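Local coordinates for protein crustacyanin-C1 subunit (PDB 1I4U) that binds the carotenoid astaxanthin as a lipocalin subunit of crustacyanin, the complex that gives the lobster carapace its blue colour, at residues T41-Y45 / D131-I135; P44-I48 / L76-N80; I48-V52 / T167-C173. The contacts are given in a common frame with arbitrary orientation. Residue numbers count along the deposited sequence, not the author numbering.

Interaction 1: T41-Y45 / D131-I135; sequences TNNPY and DFSFI
In this lipocalin barrel, T41-Y45 leaves strand 33-41 and swings off across the neighbouring antiparallel strand 128-137, the two paths running 104° apart. D131-I135 is extended throughout. The CA atoms of T41 and S133 are the closest across the segments, 5.5 Å, and T41 N donates to S133 O (3.0 Å, 160°). The chain then turns through N42 (phi/psi -41/119) to P44 (-81/0), and N43 OD1 accepts from Y45 N at 2.8 Å, closing an Asx turn. F132 (chi1 m) fills the angle so opened. Its CE1 meets P44 CD at 3.7 Å, and the Y45 ring (chi1 m) points an edge at its face in an offset edge-to-face pair, centroids 5.6 Å apart, planes at 75°. N43 ND2 touches F134 CZ at 3.4 Å. The second subunit covers this bend: N125 ND2 of that chain donates to N43 O, and Y45 packs on Y45 of that chain. Waters fill the widening gap. One donates to T41 O (2.8 Å) and S133 O (3.2 Å) and accepts from N43 ND2 (3.1 Å). Another accepts from T41 OG1 (chi1 p; 2.7 Å) and donates to N42 O (2.6 Å) and D131 O (2.8 Å).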
loop_
_atom_site.group_PDB
_atom_site.type_symbol
_atom_site.label_atom_id
_atom_site.label_comp_id
_atom_site.label_asym_id
_atom_site.label_seq_id
_atom_site.Cartn_x
_atom_site.Cartn_y
_atom_site.Cartn_z
ATOM N N THR A 41 7.199 -3.267 -15.359
ATOM C CA THR A 41 8.140 -4.147 -14.695
ATOM C C THR A 41 7.374 -5.061 -13.742
ATOM O O THR A 41 6.277 -4.718 -13.307
ATOM C CB THR A 41 9.247 -3.349 -13.950
ATOM O OG1 THR A 41 8.680 -2.534 -12.910
ATOM C CG2 THR A 41 9.990 -2.412 -14.888
ATOM N N ASN A 42 7.921 -6.236 -13.468
ATOM C CA ASN A 42 7.274 -7.302 -12.698
ATOM C C ASN A 42 6.512 -6.782 -11.503
ATOM O O ASN A 42 7.072 -6.142 -10.628
ATOM C CB ASN A 42 8.390 -8.233 -12.268
ATOM C CG ASN A 42 7.939 -9.515 -11.655
ATOM O OD1 ASN A 42 6.756 -9.874 -11.624
ATOM N ND2 ASN A 42 8.942 -10.226 -11.160
ATOM N N ASN A 43 5.211 -7.015 -11.490
ATOM C CA ASN A 43 4.314 -6.393 -10.508
ATOM C C ASN A 43 3.401 -7.484 -10.004
ATOM O O ASN A 43 2.589 -7.994 -10.749
ATOM C CB ASN A 43 3.609 -5.219 -11.197
ATOM C CG ASN A 43 2.737 -4.465 -10.220
ATOM O OD1 ASN A 43 2.118 -5.060 -9.332
ATOM N ND2 ASN A 43 2.747 -3.153 -10.364
ATOM N N PRO A 44 3.553 -7.909 -8.750
ATOM C CA PRO A 44 2.737 -9.018 -8.203
ATOM C C PRO A 44 1.359 -8.562 -7.754
ATOM O O PRO A 44 0.573 -9.368 -7.296
ATOM C CB PRO A 44 3.599 -9.427 -6.997
ATOM C CG PRO A 44 4.130 -8.113 -6.507
ATOM C CD PRO A 44 4.515 -7.400 -7.766
ATOM N N TYR A 45 1.055 -7.272 -7.901
ATOM C CA TYR A 45 -0.219 -6.708 -7.440
ATOM C C TYR A 45 -1.189 -6.504 -8.587
ATOM O O TYR A 45 -2.384 -6.427 -8.358
ATOM C CB TYR A 45 0.024 -5.367 -6.759
ATOM C CG TYR A 45 1.034 -5.424 -5.654
ATOM C CD1 TYR A 45 0.762 -6.091 -4.462
ATOM C CD2 TYR A 45 2.270 -4.818 -5.763
ATOM C CE1 TYR A 45 1.702 -6.127 -3.449
ATOM C CE2 TYR A 45 3.206 -4.846 -4.762
ATOM C CZ TYR A 45 2.920 -5.507 -3.593
ATOM O OH TYR A 45 3.875 -5.535 -2.605
ATOM N N ASP A 131 10.415 -1.310 -6.531
ATOM C CA ASP A 131 9.774 -0.321 -7.406
ATOM C C ASP A 131 9.085 -1.014 -8.576
ATOM O O ASP A 131 9.278 -2.169 -8.905
ATOM C CB ASP A 131 10.743 0.721 -7.860
ATOM C CG ASP A 131 11.964 0.251 -8.604
ATOM O OD1 ASP A 131 11.904 -0.855 -9.148
ATOM O OD2 ASP A 131 12.926 1.025 -8.555
ATOM N N PHE A 132 8.161 -0.227 -9.094
ATOM C CA PHE A 132 7.151 -0.666 -10.042
ATOM C C PHE A 132 7.021 0.459 -11.076
ATOM O O PHE A 132 6.680 1.574 -10.706
ATOM C CB PHE A 132 5.787 -0.981 -9.372
ATOM C CG PHE A 132 5.995 -2.043 -8.294
ATOM C CD1 PHE A 132 6.187 -3.357 -8.639
ATOM C CD2 PHE A 132 6.076 -1.705 -6.974
ATOM C CE1 PHE A 132 6.473 -4.306 -7.653
ATOM C CE2 PHE A 132 6.338 -2.621 -5.960
ATOM C CZ PHE A 132 6.570 -3.934 -6.334
ATOM N N SER A 133 7.313 0.149 -12.330
ATOM C CA SER A 133 7.340 1.111 -13.392
ATOM C C SER A 133 6.379 0.658 -14.501
ATOM O O SER A 133 6.130 -0.527 -14.702
ATOM C CB SER A 133 8.745 1.300 -13.940
ATOM O OG SER A 133 9.641 1.739 -12.943
ATOM N N PHE A 134 5.877 1.666 -15.195
ATOM C CA PHE A 134 4.856 1.487 -16.229
ATOM C C PHE A 134 5.093 2.458 -17.364
ATOM O O PHE A 134 5.449 3.583 -17.124
ATOM C CB PHE A 134 3.455 1.734 -15.698
ATOM C CG PHE A 134 3.090 1.053 -14.391
ATOM C CD1 PHE A 134 3.518 1.584 -13.192
ATOM C CD2 PHE A 134 2.345 -0.119 -14.375
ATOM C CE1 PHE A 134 3.200 0.954 -12.011
ATOM C CE2 PHE A 134 2.009 -0.727 -13.172
ATOM C CZ PHE A 134 2.457 -0.192 -11.998
ATOM N N ILE A 135 4.810 1.994 -18.580
ATOM C CA ILE A 135 4.742 2.835 -19.760
ATOM C C ILE A 135 3.294 2.795 -20.212
ATOM O O ILE A 135 2.781 1.691 -20.489
ATOM C CB ILE A 135 5.716 2.400 -20.866
ATOM C CG1 ILE A 135 7.169 2.481 -20.375
ATOM C CG2 ILE A 135 5.590 3.198 -22.150
ATOM C CD1 ILE A 135 8.176 1.792 -21.301
HETATM O O HOH W 1 5.017 -2.403 -12.402
HETATM O O HOH W 2 8.800 -4.171 -10.786
HETATM O O HOH W 3 10.540 -0.577 -11.816
#

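Interaction 2: P44-I48 / L76-N80; sequences PYQLI and LLKRN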
loop_
_atom_site.group_PDB
_atom_site.type_symbol
_atom_site.label_atom_id
_atom_site.label_comp_id
_atom_site.label_asym_id
_atom_site.label_seq_id
_atom_site.Cartn_x
_atom_site.Cartn_y
_atom_site.Cartn_z
ATOM N N PRO A 44 3.553 -7.909 -8.750
ATOM C CA PRO A 44 2.737 -9.018 -8.203
ATOM C C PRO A 44 1.359 -8.562 -7.754
ATOM O O PRO A 44 0.573 -9.368 -7.296
ATOM C CB PRO A 44 3.599 -9.427 -6.997
ATOM C CG PRO A 44 4.130 -8.113 -6.507
ATOM C CD PRO A 44 4.515 -7.400 -7.766
ATOM N N TYR A 45 1.055 -7.272 -7.901
ATOM C CA TYR A 45 -0.219 -6.708 -7.440
ATOM C C TYR A 45 -1.189 -6.504 -8.587
ATOM O O TYR A 45 -2.384 -6.427 -8.358
ATOM C CB TYR A 45 0.024 -5.367 -6.759
ATOM C CG TYR A 45 1.034 -5.424 -5.654
ATOM C CD1 TYR A 45 0.762 -6.091 -4.462
ATOM C CD2 TYR A 45 2.270 -4.818 -5.763
ATOM C CE1 TYR A 45 1.702 -6.127 -3.449
ATOM C CE2 TYR A 45 3.206 -4.846 -4.762
ATOM C CZ TYR A 45 2.920 -5.507 -3.593
ATOM O OH TYR A 45 3.875 -5.535 -2.605
ATOM N N GLN A 46 -0.765 -6.347 -9.797
ATOM C CA GLN A 46 -1.615 -6.063 -10.964
ATOM C C GLN A 46 -2.371 -7.317 -11.298
ATOM O O GLN A 46 -1.815 -8.315 -11.749
ATOM C CB GLN A 46 -0.718 -5.595 -12.092
ATOM C CG GLN A 46 -1.268 -5.541 -13.476
ATOM C CD GLN A 46 -2.363 -4.538 -13.673
ATOM O OE1 GLN A 46 -2.282 -3.546 -14.403
ATOM N NE2 GLN A 46 -3.449 -4.770 -12.982
ATOM N N LEU A 47 -3.672 -7.277 -11.088
ATOM C CA LEU A 47 -4.539 -8.422 -11.361
ATOM C C LEU A 47 -4.997 -8.568 -12.792
ATOM O O LEU A 47 -5.503 -9.587 -13.193
ATOM C CB LEU A 47 -5.795 -8.363 -10.450
ATOM C CG LEU A 47 -5.542 -8.311 -8.945
ATOM C CD1 LEU A 47 -6.875 -8.252 -8.200
ATOM C CD2 LEU A 47 -4.650 -9.479 -8.537
ATOM N N ILE A 48 -4.807 -7.573 -13.640
ATOM C CA ILE A 48 -5.136 -7.565 -15.014
ATOM C C ILE A 48 -3.895 -7.850 -15.845
ATOM O O ILE A 48 -2.943 -7.098 -15.859
ATOM C CB ILE A 48 -5.799 -6.234 -15.459
ATOM C CG1 ILE A 48 -6.872 -5.759 -14.474
ATOM C CG2 ILE A 48 -6.363 -6.350 -16.859
ATOM C CD1 ILE A 48 -7.438 -4.394 -14.795
ATOM N N LEU A 76 -12.662 -11.662 -18.252
ATOM C CA LEU A 76 -12.745 -10.203 -18.189
ATOM C C LEU A 76 -12.790 -9.750 -16.729
ATOM O O LEU A 76 -13.426 -10.381 -15.904
ATOM C CB LEU A 76 -13.994 -9.690 -18.879
ATOM C CG LEU A 76 -14.048 -9.820 -20.394
ATOM C CD1 LEU A 76 -15.473 -9.864 -20.923
ATOM C CD2 LEU A 76 -13.306 -8.644 -21.008
ATOM N N LEU A 77 -12.177 -8.596 -16.445
ATOM C CA LEU A 77 -12.086 -8.036 -15.125
ATOM C C LEU A 77 -12.111 -6.524 -15.185
ATOM O O LEU A 77 -11.475 -5.926 -16.039
ATOM C CB LEU A 77 -10.784 -8.503 -14.419
ATOM C CG LEU A 77 -10.545 -7.959 -13.015
ATOM C CD1 LEU A 77 -11.615 -8.419 -12.023
ATOM C CD2 LEU A 77 -9.176 -8.402 -12.480
ATOM N N LYS A 78 -12.889 -5.949 -14.285
ATOM C CA LYS A 78 -12.917 -4.523 -14.042
ATOM C C LYS A 78 -12.505 -4.266 -12.597
ATOM O O LYS A 78 -13.051 -4.945 -11.716
ATOM C CB LYS A 78 -14.279 -3.873 -14.267
ATOM C CG LYS A 78 -14.416 -2.390 -13.972
ATOM C CD LYS A 78 -15.776 -1.855 -14.346
ATOM C CE LYS A 78 -16.571 -1.600 -13.099
ATOM N NZ LYS A 78 -17.987 -1.232 -13.411
ATOM N N ARG A 79 -11.612 -3.313 -12.438
ATOM C CA ARG A 79 -11.172 -2.852 -11.142
ATOM C C ARG A 79 -11.446 -1.371 -11.015
ATOM O O ARG A 79 -11.116 -0.609 -11.887
ATOM C CB ARG A 79 -9.678 -3.072 -10.966
ATOM C CG ARG A 79 -9.377 -4.552 -11.040
ATOM C CD ARG A 79 -7.913 -4.750 -10.771
ATOM N NE ARG A 79 -7.742 -4.571 -9.296
ATOM C CZ ARG A 79 -6.479 -4.384 -8.849
ATOM N NH1 ARG A 79 -5.400 -4.362 -9.644
ATOM N NH2 ARG A 79 -6.288 -4.223 -7.558
ATOM N N ASN A 80 -12.051 -0.970 -9.888
ATOM C CA ASN A 80 -12.308 0.438 -9.551
ATOM C C ASN A 80 -11.151 1.031 -8.752
ATOM O O ASN A 80 -10.749 0.442 -7.744
ATOM C CB ASN A 80 -13.578 0.570 -8.731
ATOM C CG ASN A 80 -14.816 0.134 -9.494
ATOM O OD1 ASN A 80 -15.083 0.673 -10.567
ATOM N ND2 ASN A 80 -15.569 -0.813 -8.976
#
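No hydrogen bond crosses between P44-I48 and L76-N80; the evidence is of side chains meeting over a gap too wide for strand pairing, since the nearest CA atoms, those of I48 and L77, are 7.0 Å apart. L77 and R79, two apart on the extended strand, both send CB toward the loop, while K78 between them points away and forms a salt bridge with the C-terminal carboxylate of L181. L77 adopts the t,p rotamer, which brings CD2 between two partners: 3.9 Å from L47 CB and 4.0 Å from I48 CG1. L47 and I48 are both m,t and both point toward the strand, so this one methyl touches each. R79 starts m,t and then bends at chi3 (76°, p). Its aliphatic part lies against I48, with CD 4.0 Å from CG1, and its guanidinium goes on to L47, whose CD1 sits over one face, 3.9 Å from NE. R79 NH1 is 3.9 Å from Y45 O, beyond hydrogen-bonding distance, and 3.7 Å from L47 N, itself a donor. The second subunit meets the same loop: N125 of that chain hydrogen-bonds through ND2 to Q46 O and packs on L47. The contact, burying 255 Å², joins the first loop of the lipocalin fold, after strand 33-41, to the start of strand 76-85 at the open end of the barrel.

Interaction 3: I48-V52 / T167-C173; sequences IEKCV and TVQGSSC
A disulfide and two direct hydrogen bonds tie I48-V52, where the chain turns a corner between strands 48-49 and 52-58, to the loop T167-C173 that follows strand 164-166. The nearest CA pairs are K50 with V168 (5.0 Å) and C51 with Q169 (4.8 Å). E49 (phi/psi -85/-48) and K50 (-124/154) form a classic beta bulge opposite I70; C51 then takes the left-handed conformation (64/30), which turns the chain. C51 N donates to V168 O at 2.8 Å and 149°. V52 O accepts from Q169 NE2 at 2.9 Å and 156°. The Q169 amide (chi1 and chi2 both m) has two further partners: NE2 also donates to Q37 O, and OE1 is hydrogen-bonded to Y175 OH. E49 O accepts from two waters. One, at 2.7 Å, in turn accepts from V168 N (2.9 Å); the other, at 3.1 Å, lies 2.9 Å from T167 OG1. T167 CG2 packs against V52 CG2 at 4.0 Å, and the CB atoms of K50 and V168 meet at 3.9 Å. G170 (107/-150), at angles that would jam a CB against the preceding carbonyl, opens a type I turn closed by C173 N to G170 O, 2.9 Å. C173 SG (chi1 m) then joins C51 SG (chi1 m) at 2.0 Å with chi3 -80°. C51 N, V52 O and E49 O are thus satisfied by V168 O, Q169 NE2 and two waters, and C51 O by Q178 NE2, while the disulfide fixes the C-terminal segment covalently to the barrel.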
loop_
_atom_site.group_PDB
_atom_site.type_symbol
_atom_site.label_atom_id
_atom_site.label_comp_id
_atom_site.label_asym_id
_atom_site.label_seq_id
_atom_site.Cartn_x
_atom_site.Cartn_y
_atom_site.Cartn_z
ATOM N N ILE A 48 -4.807 -7.573 -13.640
ATOM C CA ILE A 48 -5.136 -7.565 -15.014
ATOM C C ILE A 48 -3.895 -7.850 -15.845
ATOM O O ILE A 48 -2.943 -7.098 -15.859
ATOM C CB ILE A 48 -5.799 -6.234 -15.459
ATOM C CG1 ILE A 48 -6.872 -5.759 -14.474
ATOM C CG2 ILE A 48 -6.363 -6.350 -16.859
ATOM C CD1 ILE A 48 -7.438 -4.394 -14.795
ATOM N N GLU A 49 -3.918 -8.973 -16.540
ATOM C CA GLU A 49 -2.751 -9.433 -17.284
ATOM C C GLU A 49 -2.649 -8.826 -18.682
ATOM O O GLU A 49 -1.564 -8.410 -19.118
ATOM C CB GLU A 49 -2.782 -10.953 -17.420
ATOM C CG GLU A 49 -1.550 -11.481 -18.125
ATOM C CD GLU A 49 -1.468 -12.983 -18.303
ATOM O OE1 GLU A 49 -2.537 -13.660 -18.247
ATOM O OE2 GLU A 49 -0.369 -13.526 -18.577
ATOM N N LYS A 50 -3.754 -8.861 -19.411
ATOM C CA LYS A 50 -3.767 -8.506 -20.802
ATOM C C LYS A 50 -4.787 -7.404 -21.085
ATOM O O LYS A 50 -5.794 -7.246 -20.357
ATOM C CB LYS A 50 -4.099 -9.705 -21.695
ATOM C CG LYS A 50 -3.213 -10.903 -21.525
ATOM C CD LYS A 50 -3.713 -12.054 -22.380
ATOM C CE LYS A 50 -2.781 -13.244 -22.306
ATOM N NZ LYS A 50 -3.389 -14.421 -23.012
ATOM N N CYS A 51 -4.566 -6.631 -22.135
ATOM C CA CYS A 51 -5.530 -5.674 -22.687
ATOM C C CYS A 51 -5.836 -4.567 -21.703
ATOM O O CYS A 51 -6.922 -4.005 -21.705
ATOM C CB CYS A 51 -6.824 -6.388 -23.128
ATOM S SG CYS A 51 -6.520 -7.674 -24.365
ATOM N N VAL A 52 -4.859 -4.241 -20.866
ATOM C CA VAL A 52 -5.044 -3.334 -19.729
ATOM C C VAL A 52 -5.371 -1.933 -20.208
ATOM O O VAL A 52 -4.546 -1.294 -20.887
ATOM C CB VAL A 52 -3.791 -3.327 -18.862
ATOM C CG1 VAL A 52 -3.975 -2.364 -17.711
ATOM C CG2 VAL A 52 -3.434 -4.742 -18.366
ATOM N N THR A 167 2.879 -5.619 -22.560
ATOM C CA THR A 167 1.532 -6.109 -22.240
ATOM C C THR A 167 0.790 -6.362 -23.524
ATOM O O THR A 167 0.849 -5.598 -24.495
ATOM C CB THR A 167 0.807 -5.008 -21.443
ATOM O OG1 THR A 167 1.638 -4.848 -20.313
ATOM C CG2 THR A 167 -0.649 -5.362 -21.114
ATOM N N VAL A 168 0.051 -7.437 -23.567
ATOM C CA VAL A 168 -0.800 -7.715 -24.732
ATOM C C VAL A 168 -1.812 -6.595 -24.933
ATOM O O VAL A 168 -2.557 -6.259 -24.029
ATOM C CB VAL A 168 -1.508 -9.055 -24.564
ATOM C CG1 VAL A 168 -2.494 -9.271 -25.706
ATOM C CG2 VAL A 168 -0.508 -10.197 -24.436
ATOM N N GLN A 169 -1.828 -6.043 -26.139
ATOM C CA GLN A 169 -2.776 -5.030 -26.558
ATOM C C GLN A 169 -3.103 -5.254 -28.031
ATOM O O GLN A 169 -2.451 -6.051 -28.723
ATOM C CB GLN A 169 -2.198 -3.625 -26.372
ATOM C CG GLN A 169 -1.848 -3.249 -24.944
ATOM C CD GLN A 169 -3.030 -3.004 -24.054
ATOM O OE1 GLN A 169 -4.204 -3.129 -24.410
ATOM N NE2 GLN A 169 -2.740 -2.603 -22.810
ATOM N N GLY A 170 -4.112 -4.549 -28.516
ATOM C CA GLY A 170 -4.493 -4.430 -29.908
ATOM C C GLY A 170 -5.708 -5.148 -30.301
ATOM O O GLY A 170 -6.635 -5.346 -29.496
ATOM N N SER A 171 -5.758 -5.570 -31.553
ATOM C CA SER A 171 -7.037 -5.950 -32.180
ATOM C C SER A 171 -7.603 -7.226 -31.573
ATOM O O SER A 171 -8.808 -7.489 -31.718
ATOM C CB SER A 171 -6.872 -5.947 -33.697
ATOM O OG SER A 171 -5.964 -6.991 -34.034
ATOM N N SER A 172 -6.832 -8.048 -30.865
ATOM C CA SER A 172 -7.310 -9.209 -30.159
ATOM C C SER A 172 -8.016 -8.890 -28.841
ATOM O O SER A 172 -8.600 -9.773 -28.211
ATOM C CB SER A 172 -6.201 -10.212 -29.815
ATOM O OG SER A 172 -5.350 -9.799 -28.749
ATOM N N CYS A 173 -7.950 -7.658 -28.401
ATOM C CA CYS A 173 -8.532 -7.240 -27.125
ATOM C C CYS A 173 -9.972 -6.788 -27.301
ATOM O O CYS A 173 -10.251 -6.002 -28.220
ATOM C CB CYS A 173 -7.747 -6.072 -26.554
ATOM S SG CYS A 173 -6.095 -6.531 -26.011
HETATM O O HOH W 4 1.242 -7.242 -18.747
HETATM O O HOH W 5 0.115 -9.058 -21.163
#

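The three contacts follow one run of chain, residues 41-52, as it leaves strand 33-41 and enters strand 52-58. Interaction 1 comes first, against strand 128-137; interaction 2, sharing P44 and Y45 with it, reaches strand 76-85; interaction 3, sharing I48 with interaction 2, meets the loop after strand 164-166, so the segments of 1 and 3 alternate along the chain. Their centres are 13 Å (1 to 2), 12 Å (2 to 3) and 16 Å (1 to 3) apart, and the side chain of Q46 packs on V52. Interactions 1 and 2 also touch the second subunit. One connection thus links strands 128-137 and 76-85, of the same sheet, to the dimer interface and the disulfide-held C-terminal segment.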